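Local coordinates for putative uncharacterized protein (Dictyostelium purpureum, PDB 4R12) that probably acts as the nicastrin subunit of gamma-secretase, the protease complex that cleaves integral membrane proteins such as Notch receptors and the amyloid precursor protein within the membrane, at residues Q198-S203 with Y500-I505; Q236-T241 with C461-I466; T243-I248 with N456-C461; V263-W268 with T436-I441. One frame throughout, in Å; residues are numbered along the deposited sequence.

The first segments run in the order 1, 2, 3, 4 along the chain (residues 198, 236, 243 and 263) and their partners return in reverse (436, 456, 461, 500), so the four contacts enclose one another, interaction 1 outermost. Interactions 2 and 3 both join helix 234-252 to helix 452-463; their centres lie about 8 Å apart and they share Cys461. Interactions 1 and 4 belong to neighbouring antiparallel strands, 192-203 and 262-268, with centres about 16 Å apart. Interactions 2 and 4, the most distant pair at about 20 Å between centres, still touch through Thr241 and Phe267. Together the later helices 427-441, 452-463 and 500-512 pack on strands 192-203 and 262-268 and on helix 234-252.

Interaction 1: Q198-S203 with Y500-I505; sequences QSIWSS and YETKLI
Thr502 carries OG1 beside its backbone N (chi1 -66°), which leaves methyl CG2 opposite that N and facing the strand, while Ile200, whose chi2 of 98° is far from staggered, holds CD1 toward the helix. The Thr502 methyl lies 3.7 Å from Gln198 O, a backbone oxygen that is hydrogen-bonded to Asn269 ND2. Its flank also meets the root of the Gln198 side chain, with Thr502 CG2 and Gln198 CB 4.2 Å apart; beyond CB that side chain turns away, and its NE2 bonds to Asn547. One turn further along the helix, the branch methyl of Ile505 meets the terminal methyl of Ile200: Ile505 CG2 and Ile200 CD1 are 3.9 Å apart, the side chains slanting past each other. The interface is van der Waals packing of buried methyl groups, one of them on a backbone carbonyl oxygen. Segments 198-203 and 500-505 run almost in the same direction, their axes at 11° and 9.2 Å apart at closest approach. Ile200 also touches Leu545 and Leu509. A helix aligned with a strand and packed on its side chains is the layered arrangement of an alpha/beta fold, here helix 500-512 over strand 192-203.

Interaction 2: Q236-T241 with C461-I466; sequences QSSFAT and CFTSSI
Ser238 OG has two backbone carbonyl oxygens within hydrogen-bonding reach, Ile232 O and Gly233 O, which must share its single proton, and it also meets the far segment. It lies 3.6 Å from Phe462 O, a separation that is packing and not a bond. Phe462 O is buried here and has no polar partner in the model. With Ser238 chi1 at 64°, OG sits between its own backbone N and carbonyl carbon, and Thr463 CG2 comes to 4.0 Å from it. Thr463 points its hydroxyl elsewhere, OG1 bonding back to Tyr459 O one turn earlier. The contact sets one helix against the C-terminal end of another: helix 452-463 finishes at Thr463, Ser464 is the first residue to leave helical backbone angles, and the outgoing chain is tied back by the Cys461-Cys468 disulfide. The opposing helix 234-252 contains a wider pi-type turn at 236-238, which ends on the touching serine, Ser238. Further along, Thr241 directs CG2 at the edge of the Phe462 ring, close to the ring plane, 3.9 Å from Phe462 CE2, the two side chains crossing at about a right angle. Phe484 also meets this ring edge-to-face, and Leu504 and Ile505 reach it from helix 500-512.

Interaction 3: T243-I248 with N456-C461; sequences TLLSVI and NILYPC
Leu458 gives up the most surface in this contact, and one of its methyls does all the touching. Its CG stands opposite the backbone N (chi1 -171°), which drives the branch straight out from helix 452-463; chi2 of 63° describes CD1 and leaves CD2 anti to CA, extended toward helix 234-252. Leu458 CD2 rests 3.7 Å from Leu245 CB and 3.8 Å from Leu245 CD1, so it bears on the inner side of that leucine, on the base and one methyl together. Leu245 itself lies with CG beside its own backbone N, and the two leucines cross at about a right angle. The Leu458 methyl thus fits between Leu245 and Ser246 and joins helix 452-463 to helix 234-252 within the layered alpha/beta fold. The nearest CA atoms, those of Ser246 and Leu458, are 8.0 Å apart, room for a side chain between the backbones. Ser246 adds a smaller share, 16 of the 105 Å² buried, its OG lying 4.3 Å from Leu458 CD2. That distance is van der Waals contact with a carbon; the hydroxyl has its polar partner within its own helix, at Val242 O. Segment 456-461 is kinked at Pro460, whose N makes no bond to the preceding turn, yet the helix resumes, with Cys461 N bonded to Ile457 O at 3.3 Å. Leu508 of helix 500-512 touches both Leu245 and Leu458, making this a meeting point of three helices. Phe267 of strand 262-268 also packs on Leu245, while Thr243 and Val247 of the same helix face helix 427-441.

Interaction 4: V263-W268 with T436-I441; sequences VVFAFW and TFIDRI
Val263 and Ile438 bring the backbones nearest, their CA atoms 8.3 Å apart, a separation bridged by side chains, with extended strand angles at Val263 (phi/psi -116/128°) and helical ones at Ile438. Ile438 supplies about half of the 99 Å² buried, and it uses two different ends. Its branch methyl meets the valine, Ile438 CG2 lying 4.2 Å from Val263 CG2, whereas its extended arm reaches the phenylalanine. That arm is drawn out by a chi2 of 162°, which holds CD1 anti to CA and extends it to the edge of the Phe265 ring, near the ring plane. Ile438 CD1 to Phe265 CE1 is 4.5 Å, a loose touch at the limit of contact. The ring is placed from within its own strand as well: Val263 CG1 lies over one face, 3.5 Å above the plane and offset toward the rim. Val263 thus serves two neighbours with its two methyls, CG1 toward the ring and CG2 toward the helix. Ile248 of helix 234-252 touches Phe265 too, and Leu251 of that helix touches Ile438, so the isoleucine packs against both a strand and a second helix. Strand 262-268 is itself paired on both sides, antiparallel with strand 192-203 and parallel with strand 214-220. Helix 427-441 packing its apolar side on such an interior strand is consistent with the helix-flanked mixed sheet of the zinc-exopeptidase-like fold to which the nicastrin large lobe belongs.

Interaction 1: Q198-S203 with Y500-I505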
# COMPACT_ATOMS: atom_id res chain seq x y z
N GLN A 198 -5.35 5.56 7.78
CA GLN A 198 -6.78 5.29 7.83
C GLN A 198 -7.20 4.22 6.82
O GLN A 198 -6.84 4.30 5.63
CB GLN A 198 -7.57 6.58 7.56
CG GLN A 198 -7.34 7.70 8.58
CD GLN A 198 -7.89 7.36 9.96
OE1 GLN A 198 -9.04 6.94 10.10
NE2 GLN A 198 -7.07 7.54 10.99
N SER A 199 -7.96 3.23 7.29
CA SER A 199 -8.65 2.28 6.42
C SER A 199 -9.99 2.88 6.04
O SER A 199 -10.41 3.87 6.63
CB SER A 199 -8.85 0.93 7.11
OG SER A 199 -7.63 0.39 7.59
N ILE A 200 -10.66 2.29 5.05
CA ILE A 200 -11.98 2.76 4.64
C ILE A 200 -12.92 1.58 4.41
O ILE A 200 -12.55 0.59 3.76
CB ILE A 200 -11.95 3.60 3.33
CG1 ILE A 200 -10.82 4.63 3.32
CG2 ILE A 200 -13.28 4.35 3.11
CD1 ILE A 200 -9.56 4.17 2.57
N TRP A 201 -14.13 1.65 4.96
CA TRP A 201 -15.13 0.62 4.67
C TRP A 201 -16.44 1.24 4.23
O TRP A 201 -16.71 2.44 4.46
CB TRP A 201 -15.35 -0.31 5.88
CG TRP A 201 -15.92 0.34 7.11
CD1 TRP A 201 -15.22 0.95 8.11
CD2 TRP A 201 -17.30 0.42 7.48
NE1 TRP A 201 -16.08 1.42 9.07
CE2 TRP A 201 -17.36 1.12 8.71
CE3 TRP A 201 -18.50 0.00 6.89
CZ2 TRP A 201 -18.56 1.39 9.36
CZ3 TRP A 201 -19.69 0.27 7.54
CH2 TRP A 201 -19.71 0.95 8.76
N SER A 202 -17.28 0.44 3.58
CA SER A 202 -18.45 0.97 2.92
C SER A 202 -19.50 -0.09 2.71
O SER A 202 -19.18 -1.26 2.51
CB SER A 202 -18.08 1.58 1.56
OG SER A 202 -19.22 2.10 0.90
N SER A 203 -20.76 0.35 2.74
CA SER A 203 -21.90 -0.48 2.39
C SER A 203 -22.87 0.36 1.56
O SER A 203 -22.98 1.56 1.78
CB SER A 203 -22.59 -1.01 3.65
OG SER A 203 -23.85 -1.57 3.33
N TYR A 500 -2.60 11.83 -0.01
CA TYR A 500 -3.56 12.07 -1.08
C TYR A 500 -4.27 10.79 -1.48
O TYR A 500 -5.49 10.77 -1.65
CB TYR A 500 -2.86 12.67 -2.29
CG TYR A 500 -3.79 13.01 -3.44
CD1 TYR A 500 -4.47 14.22 -3.47
CD2 TYR A 500 -3.97 12.12 -4.49
CE1 TYR A 500 -5.34 14.54 -4.52
CE2 TYR A 500 -4.82 12.43 -5.55
CZ TYR A 500 -5.50 13.64 -5.56
OH TYR A 500 -6.36 13.96 -6.61
N GLU A 501 -3.49 9.72 -1.61
CA GLU A 501 -4.02 8.43 -2.06
C GLU A 501 -5.15 7.90 -1.18
O GLU A 501 -6.14 7.39 -1.71
CB GLU A 501 -2.89 7.40 -2.14
CG GLU A 501 -2.08 7.45 -3.43
CD GLU A 501 -1.08 8.60 -3.48
OE1 GLU A 501 -0.52 8.83 -4.58
OE2 GLU A 501 -0.85 9.26 -2.44
N THR A 502 -5.01 8.00 0.14
CA THR A 502 -6.06 7.59 1.05
C THR A 502 -7.30 8.49 0.96
O THR A 502 -8.42 8.00 0.91
CB THR A 502 -5.57 7.58 2.52
OG1 THR A 502 -4.57 6.56 2.67
CG2 THR A 502 -6.70 7.26 3.48
N LYS A 503 -7.09 9.80 0.94
CA LYS A 503 -8.21 10.73 0.79
C LYS A 503 -8.97 10.50 -0.52
O LYS A 503 -10.21 10.51 -0.54
CB LYS A 503 -7.71 12.16 0.86
CG LYS A 503 -7.08 12.52 2.19
CD LYS A 503 -6.60 13.98 2.18
CE LYS A 503 -6.40 14.47 3.61
NZ LYS A 503 -4.99 14.83 3.91
N LEU A 504 -8.24 10.27 -1.61
CA LEU A 504 -8.88 9.98 -2.90
C LEU A 504 -9.70 8.70 -2.85
O LEU A 504 -10.87 8.68 -3.28
CB LEU A 504 -7.83 9.89 -4.02
CG LEU A 504 -8.35 9.53 -5.42
CD1 LEU A 504 -9.50 10.45 -5.85
CD2 LEU A 504 -7.24 9.58 -6.44
N ILE A 505 -9.12 7.61 -2.35
CA ILE A 505 -9.88 6.36 -2.23
C ILE A 505 -11.13 6.60 -1.37
O ILE A 505 -12.23 6.17 -1.73
CB ILE A 505 -9.02 5.22 -1.63
CG1 ILE A 505 -7.92 4.78 -2.61
CG2 ILE A 505 -9.88 4.02 -1.28
CD1 ILE A 505 -6.91 3.80 -1.99

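Interaction 2: Q236-T241 with C461-I466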
# COMPACT_ATOMS: atom_id res chain seq x y z
N GLN A 236 1.16 -5.98 -6.11
CA GLN A 236 1.10 -6.06 -4.66
C GLN A 236 -0.26 -5.66 -4.10
O GLN A 236 -0.83 -6.37 -3.26
CB GLN A 236 2.19 -5.17 -4.03
CG GLN A 236 2.19 -5.21 -2.51
CD GLN A 236 3.32 -4.36 -1.93
OE1 GLN A 236 3.67 -3.33 -2.50
NE2 GLN A 236 3.88 -4.81 -0.81
N SER A 237 -0.79 -4.53 -4.57
CA SER A 237 -2.05 -4.01 -4.05
C SER A 237 -2.96 -3.33 -5.09
O SER A 237 -4.16 -3.56 -5.12
CB SER A 237 -1.79 -2.98 -2.94
OG SER A 237 -1.04 -3.53 -1.86
N SER A 238 -2.39 -2.43 -5.90
CA SER A 238 -3.22 -1.44 -6.56
C SER A 238 -4.03 -2.01 -7.73
O SER A 238 -5.11 -1.48 -8.05
CB SER A 238 -2.37 -0.24 -7.00
OG SER A 238 -1.41 -0.61 -7.97
N PHE A 239 -3.57 -3.10 -8.35
CA PHE A 239 -4.43 -3.76 -9.34
C PHE A 239 -5.74 -4.19 -8.67
O PHE A 239 -6.84 -3.87 -9.17
CB PHE A 239 -3.72 -4.95 -10.01
CG PHE A 239 -4.50 -5.61 -11.13
CD1 PHE A 239 -5.56 -6.48 -10.87
CD2 PHE A 239 -4.12 -5.43 -12.46
CE1 PHE A 239 -6.25 -7.11 -11.90
CE2 PHE A 239 -4.81 -6.07 -13.49
CZ PHE A 239 -5.87 -6.90 -13.22
N ALA A 240 -5.64 -4.88 -7.53
CA ALA A 240 -6.82 -5.27 -6.75
C ALA A 240 -7.63 -4.06 -6.26
O ALA A 240 -8.87 -4.10 -6.27
CB ALA A 240 -6.42 -6.16 -5.54
N THR A 241 -6.96 -3.00 -5.85
CA THR A 241 -7.69 -1.79 -5.44
C THR A 241 -8.56 -1.25 -6.58
O THR A 241 -9.73 -0.93 -6.38
CB THR A 241 -6.72 -0.70 -4.96
OG1 THR A 241 -5.94 -1.22 -3.88
CG2 THR A 241 -7.51 0.53 -4.49
N CYS A 461 -4.92 5.56 -13.57
CA CYS A 461 -4.81 6.48 -12.45
C CYS A 461 -4.05 5.87 -11.25
O CYS A 461 -3.25 6.54 -10.61
CB CYS A 461 -6.20 6.94 -11.99
SG CYS A 461 -6.15 8.20 -10.70
N PHE A 462 -4.31 4.60 -10.93
CA PHE A 462 -3.65 3.99 -9.78
C PHE A 462 -2.40 3.18 -10.14
O PHE A 462 -1.66 2.78 -9.24
CB PHE A 462 -4.63 3.10 -9.00
CG PHE A 462 -5.61 3.87 -8.12
CD1 PHE A 462 -5.74 5.24 -8.23
CD2 PHE A 462 -6.39 3.20 -7.18
CE1 PHE A 462 -6.62 5.95 -7.41
CE2 PHE A 462 -7.29 3.89 -6.36
CZ PHE A 462 -7.39 5.28 -6.47
N THR A 463 -2.13 2.95 -11.42
CA THR A 463 -0.93 2.17 -11.77
C THR A 463 0.12 2.95 -12.57
O THR A 463 1.21 2.43 -12.81
CB THR A 463 -1.29 0.88 -12.56
OG1 THR A 463 -1.88 1.22 -13.82
CG2 THR A 463 -2.25 0.03 -11.78
N SER A 464 -0.22 4.18 -12.98
CA SER A 464 0.70 5.00 -13.78
C SER A 464 0.81 6.46 -13.36
O SER A 464 1.90 6.99 -13.18
CB SER A 464 0.29 4.98 -15.27
OG SER A 464 0.72 3.80 -15.91
N SER A 465 -0.34 7.14 -13.26
CA SER A 465 -0.34 8.59 -13.07
C SER A 465 -1.64 9.01 -12.39
O SER A 465 -2.71 8.93 -12.98
CB SER A 465 -0.17 9.33 -14.40
OG SER A 465 -0.08 10.73 -14.20
N ILE A 466 -1.54 9.46 -11.15
CA ILE A 466 -2.72 9.57 -10.29
C ILE A 466 -3.40 10.95 -10.45
O ILE A 466 -3.54 11.73 -9.51
CB ILE A 466 -2.33 9.25 -8.82
CG1 ILE A 466 -3.57 9.12 -7.93
CG2 ILE A 466 -1.27 10.23 -8.28
CD1 ILE A 466 -3.35 8.33 -6.66

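Interaction 3: T243-I248 with N456-C461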
# COMPACT_ATOMS: atom_id res chain seq x y z
N THR A 243 -9.61 -2.98 -9.12
CA THR A 243 -10.60 -4.03 -9.34
C THR A 243 -11.79 -3.86 -8.41
O THR A 243 -12.94 -3.79 -8.88
CB THR A 243 -9.99 -5.43 -9.10
OG1 THR A 243 -8.93 -5.67 -10.04
CG2 THR A 243 -11.06 -6.52 -9.26
N LEU A 244 -11.54 -3.79 -7.11
CA LEU A 244 -12.65 -3.73 -6.15
C LEU A 244 -13.45 -2.43 -6.26
O LEU A 244 -14.68 -2.44 -6.17
CB LEU A 244 -12.14 -3.91 -4.73
CG LEU A 244 -13.27 -4.10 -3.71
CD1 LEU A 244 -14.20 -5.25 -4.15
CD2 LEU A 244 -12.68 -4.40 -2.32
N LEU A 245 -12.77 -1.30 -6.47
CA LEU A 245 -13.52 -0.07 -6.73
C LEU A 245 -14.37 -0.19 -8.00
O LEU A 245 -15.49 0.32 -8.04
CB LEU A 245 -12.58 1.16 -6.83
CG LEU A 245 -11.95 1.58 -5.49
CD1 LEU A 245 -10.79 2.56 -5.72
CD2 LEU A 245 -13.00 2.21 -4.57
N SER A 246 -13.85 -0.87 -9.02
CA SER A 246 -14.58 -1.01 -10.28
C SER A 246 -15.75 -2.01 -10.13
O SER A 246 -16.81 -1.83 -10.74
CB SER A 246 -13.64 -1.45 -11.41
OG SER A 246 -12.60 -0.48 -11.58
N VAL A 247 -15.55 -3.02 -9.30
CA VAL A 247 -16.63 -3.92 -8.90
C VAL A 247 -17.75 -3.14 -8.20
O VAL A 247 -18.92 -3.31 -8.51
CB VAL A 247 -16.10 -5.04 -7.96
CG1 VAL A 247 -17.24 -5.70 -7.19
CG2 VAL A 247 -15.31 -6.08 -8.76
N ILE A 248 -17.37 -2.29 -7.25
CA ILE A 248 -18.32 -1.47 -6.49
C ILE A 248 -19.05 -0.51 -7.44
O ILE A 248 -20.29 -0.40 -7.41
CB ILE A 248 -17.59 -0.71 -5.37
CG1 ILE A 248 -17.09 -1.71 -4.32
CG2 ILE A 248 -18.51 0.31 -4.71
CD1 ILE A 248 -16.13 -1.14 -3.32
N ASN A 456 -11.43 2.28 -17.25
CA ASN A 456 -10.42 2.85 -18.12
C ASN A 456 -9.81 4.15 -17.58
O ASN A 456 -8.70 4.53 -17.97
CB ASN A 456 -11.00 3.09 -19.51
CG ASN A 456 -11.35 1.80 -20.23
OD1 ASN A 456 -10.84 0.74 -19.88
ND2 ASN A 456 -12.23 1.89 -21.22
N ILE A 457 -10.52 4.82 -16.70
CA ILE A 457 -9.97 5.99 -16.02
C ILE A 457 -9.14 5.58 -14.80
O ILE A 457 -8.00 6.03 -14.62
CB ILE A 457 -11.08 6.96 -15.58
CG1 ILE A 457 -11.68 7.67 -16.80
CG2 ILE A 457 -10.53 8.01 -14.59
CD1 ILE A 457 -12.99 8.36 -16.47
N LEU A 458 -9.72 4.70 -13.98
CA LEU A 458 -9.11 4.38 -12.69
C LEU A 458 -7.84 3.54 -12.82
O LEU A 458 -6.89 3.72 -12.04
CB LEU A 458 -10.10 3.66 -11.78
CG LEU A 458 -9.59 3.50 -10.35
CD1 LEU A 458 -9.38 4.84 -9.71
CD2 LEU A 458 -10.56 2.69 -9.50
N TYR A 459 -7.81 2.62 -13.78
CA TYR A 459 -6.67 1.71 -13.88
C TYR A 459 -5.33 2.46 -14.12
O TYR A 459 -4.40 2.31 -13.32
CB TYR A 459 -6.93 0.67 -14.98
CG TYR A 459 -5.80 -0.28 -15.20
CD1 TYR A 459 -5.43 -1.19 -14.21
CD2 TYR A 459 -5.10 -0.30 -16.40
CE1 TYR A 459 -4.38 -2.10 -14.42
CE2 TYR A 459 -4.06 -1.20 -16.61
CZ TYR A 459 -3.71 -2.09 -15.62
OH TYR A 459 -2.67 -2.97 -15.85
N PRO A 460 -5.24 3.29 -15.18
CA PRO A 460 -4.01 4.07 -15.30
C PRO A 460 -3.82 5.07 -14.16
O PRO A 460 -2.67 5.38 -13.82
CB PRO A 460 -4.16 4.82 -16.64
CG PRO A 460 -5.52 4.57 -17.12
CD PRO A 460 -6.24 3.65 -16.21
N CYS A 461 -4.92 5.56 -13.57
CA CYS A 461 -4.81 6.48 -12.45
C CYS A 461 -4.05 5.87 -11.25
O CYS A 461 -3.25 6.54 -10.61
CB CYS A 461 -6.20 6.94 -11.99
SG CYS A 461 -6.15 8.20 -10.70

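Interaction 4: V263-W268 with T436-I441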
# COMPACT_ATOMS: atom_id res chain seq x y z
N VAL A 263 -23.56 -6.52 2.21
CA VAL A 263 -22.18 -6.59 1.74
C VAL A 263 -21.43 -5.38 2.26
O VAL A 263 -21.88 -4.24 2.10
CB VAL A 263 -22.09 -6.67 0.20
CG1 VAL A 263 -20.63 -6.70 -0.23
CG2 VAL A 263 -22.80 -7.92 -0.31
N VAL A 264 -20.29 -5.64 2.90
CA VAL A 264 -19.39 -4.59 3.35
C VAL A 264 -18.07 -4.69 2.60
O VAL A 264 -17.46 -5.76 2.55
CB VAL A 264 -19.14 -4.67 4.88
CG1 VAL A 264 -17.99 -3.75 5.28
CG2 VAL A 264 -20.40 -4.32 5.64
N PHE A 265 -17.64 -3.59 2.00
CA PHE A 265 -16.37 -3.55 1.30
C PHE A 265 -15.36 -2.89 2.21
O PHE A 265 -15.64 -1.82 2.77
CB PHE A 265 -16.49 -2.78 -0.03
CG PHE A 265 -17.60 -3.27 -0.91
CD1 PHE A 265 -17.39 -4.34 -1.78
CD2 PHE A 265 -18.85 -2.68 -0.88
CE1 PHE A 265 -18.41 -4.80 -2.60
CE2 PHE A 265 -19.88 -3.14 -1.69
CZ PHE A 265 -19.65 -4.20 -2.55
N ALA A 266 -14.19 -3.49 2.38
CA ALA A 266 -13.18 -2.86 3.25
C ALA A 266 -11.83 -2.73 2.56
O ALA A 266 -11.31 -3.68 1.97
CB ALA A 266 -13.04 -3.65 4.58
N PHE A 267 -11.26 -1.53 2.65
CA PHE A 267 -9.93 -1.24 2.12
C PHE A 267 -8.99 -0.97 3.29
O PHE A 267 -9.03 0.12 3.86
CB PHE A 267 -9.97 -0.01 1.19
CG PHE A 267 -10.78 -0.21 -0.08
CD1 PHE A 267 -12.17 -0.24 -0.04
CD2 PHE A 267 -10.15 -0.36 -1.30
CE1 PHE A 267 -12.91 -0.43 -1.20
CE2 PHE A 267 -10.89 -0.55 -2.47
CZ PHE A 267 -12.26 -0.58 -2.43
N TRP A 268 -8.19 -1.97 3.67
CA TRP A 268 -7.37 -1.89 4.89
C TRP A 268 -6.08 -1.15 4.61
O TRP A 268 -5.40 -1.42 3.62
CB TRP A 268 -7.02 -3.28 5.46
CG TRP A 268 -8.18 -4.16 5.77
CD1 TRP A 268 -8.40 -5.43 5.30
CD2 TRP A 268 -9.29 -3.87 6.64
NE1 TRP A 268 -9.57 -5.93 5.81
CE2 TRP A 268 -10.14 -4.99 6.63
CE3 TRP A 268 -9.64 -2.76 7.42
CZ2 TRP A 268 -11.32 -5.04 7.38
CZ3 TRP A 268 -10.82 -2.81 8.15
CH2 TRP A 268 -11.64 -3.94 8.12
N THR A 436 -20.33 -10.33 -10.42
CA THR A 436 -21.39 -11.32 -10.57
C THR A 436 -21.38 -12.29 -9.38
O THR A 436 -22.44 -12.67 -8.85
CB THR A 436 -21.22 -12.08 -11.89
OG1 THR A 436 -21.29 -11.15 -12.98
CG2 THR A 436 -22.32 -13.15 -12.07
N PHE A 437 -20.18 -12.67 -8.95
CA PHE A 437 -20.01 -13.58 -7.82
C PHE A 437 -20.58 -12.97 -6.54
O PHE A 437 -21.35 -13.62 -5.84
CB PHE A 437 -18.52 -13.92 -7.66
CG PHE A 437 -18.16 -14.52 -6.33
CD1 PHE A 437 -18.61 -15.79 -5.97
CD2 PHE A 437 -17.32 -13.84 -5.46
CE1 PHE A 437 -18.26 -16.35 -4.74
CE2 PHE A 437 -16.96 -14.40 -4.22
CZ PHE A 437 -17.43 -15.66 -3.87
N ILE A 438 -20.19 -11.73 -6.25
CA ILE A 438 -20.69 -11.05 -5.06
C ILE A 438 -22.21 -10.90 -5.11
O ILE A 438 -22.89 -11.15 -4.10
CB ILE A 438 -20.02 -9.67 -4.91
CG1 ILE A 438 -18.56 -9.87 -4.48
CG2 ILE A 438 -20.78 -8.78 -3.90
CD1 ILE A 438 -17.68 -8.66 -4.70
N ASP A 439 -22.74 -10.54 -6.26
CA ASP A 439 -24.19 -10.44 -6.44
C ASP A 439 -24.87 -11.78 -6.15
O ASP A 439 -25.88 -11.83 -5.45
CB ASP A 439 -24.53 -9.95 -7.85
CG ASP A 439 -26.03 -9.85 -8.10
OD1 ASP A 439 -26.65 -8.86 -7.66
OD2 ASP A 439 -26.60 -10.78 -8.72
N ARG A 440 -24.30 -12.87 -6.65
CA ARG A 440 -24.90 -14.18 -6.42
C ARG A 440 -24.87 -14.58 -4.94
O ARG A 440 -25.89 -15.01 -4.40
CB ARG A 440 -24.21 -15.25 -7.28
CG ARG A 440 -24.56 -15.12 -8.76
CD ARG A 440 -24.19 -16.38 -9.53
NE ARG A 440 -24.85 -17.57 -8.98
CZ ARG A 440 -24.48 -18.83 -9.23
NH1 ARG A 440 -23.46 -19.09 -10.04
NH2 ARG A 440 -25.15 -19.83 -8.67
N ILE A 441 -23.72 -14.44 -4.27
CA ILE A 441 -23.70 -14.89 -2.88
C ILE A 441 -24.41 -13.90 -1.96
O ILE A 441 -24.72 -14.24 -0.82
CB ILE A 441 -22.26 -15.12 -2.34
CG1 ILE A 441 -21.47 -13.82 -2.29
CG2 ILE A 441 -21.54 -16.21 -3.14
CD1 ILE A 441 -20.16 -13.98 -1.55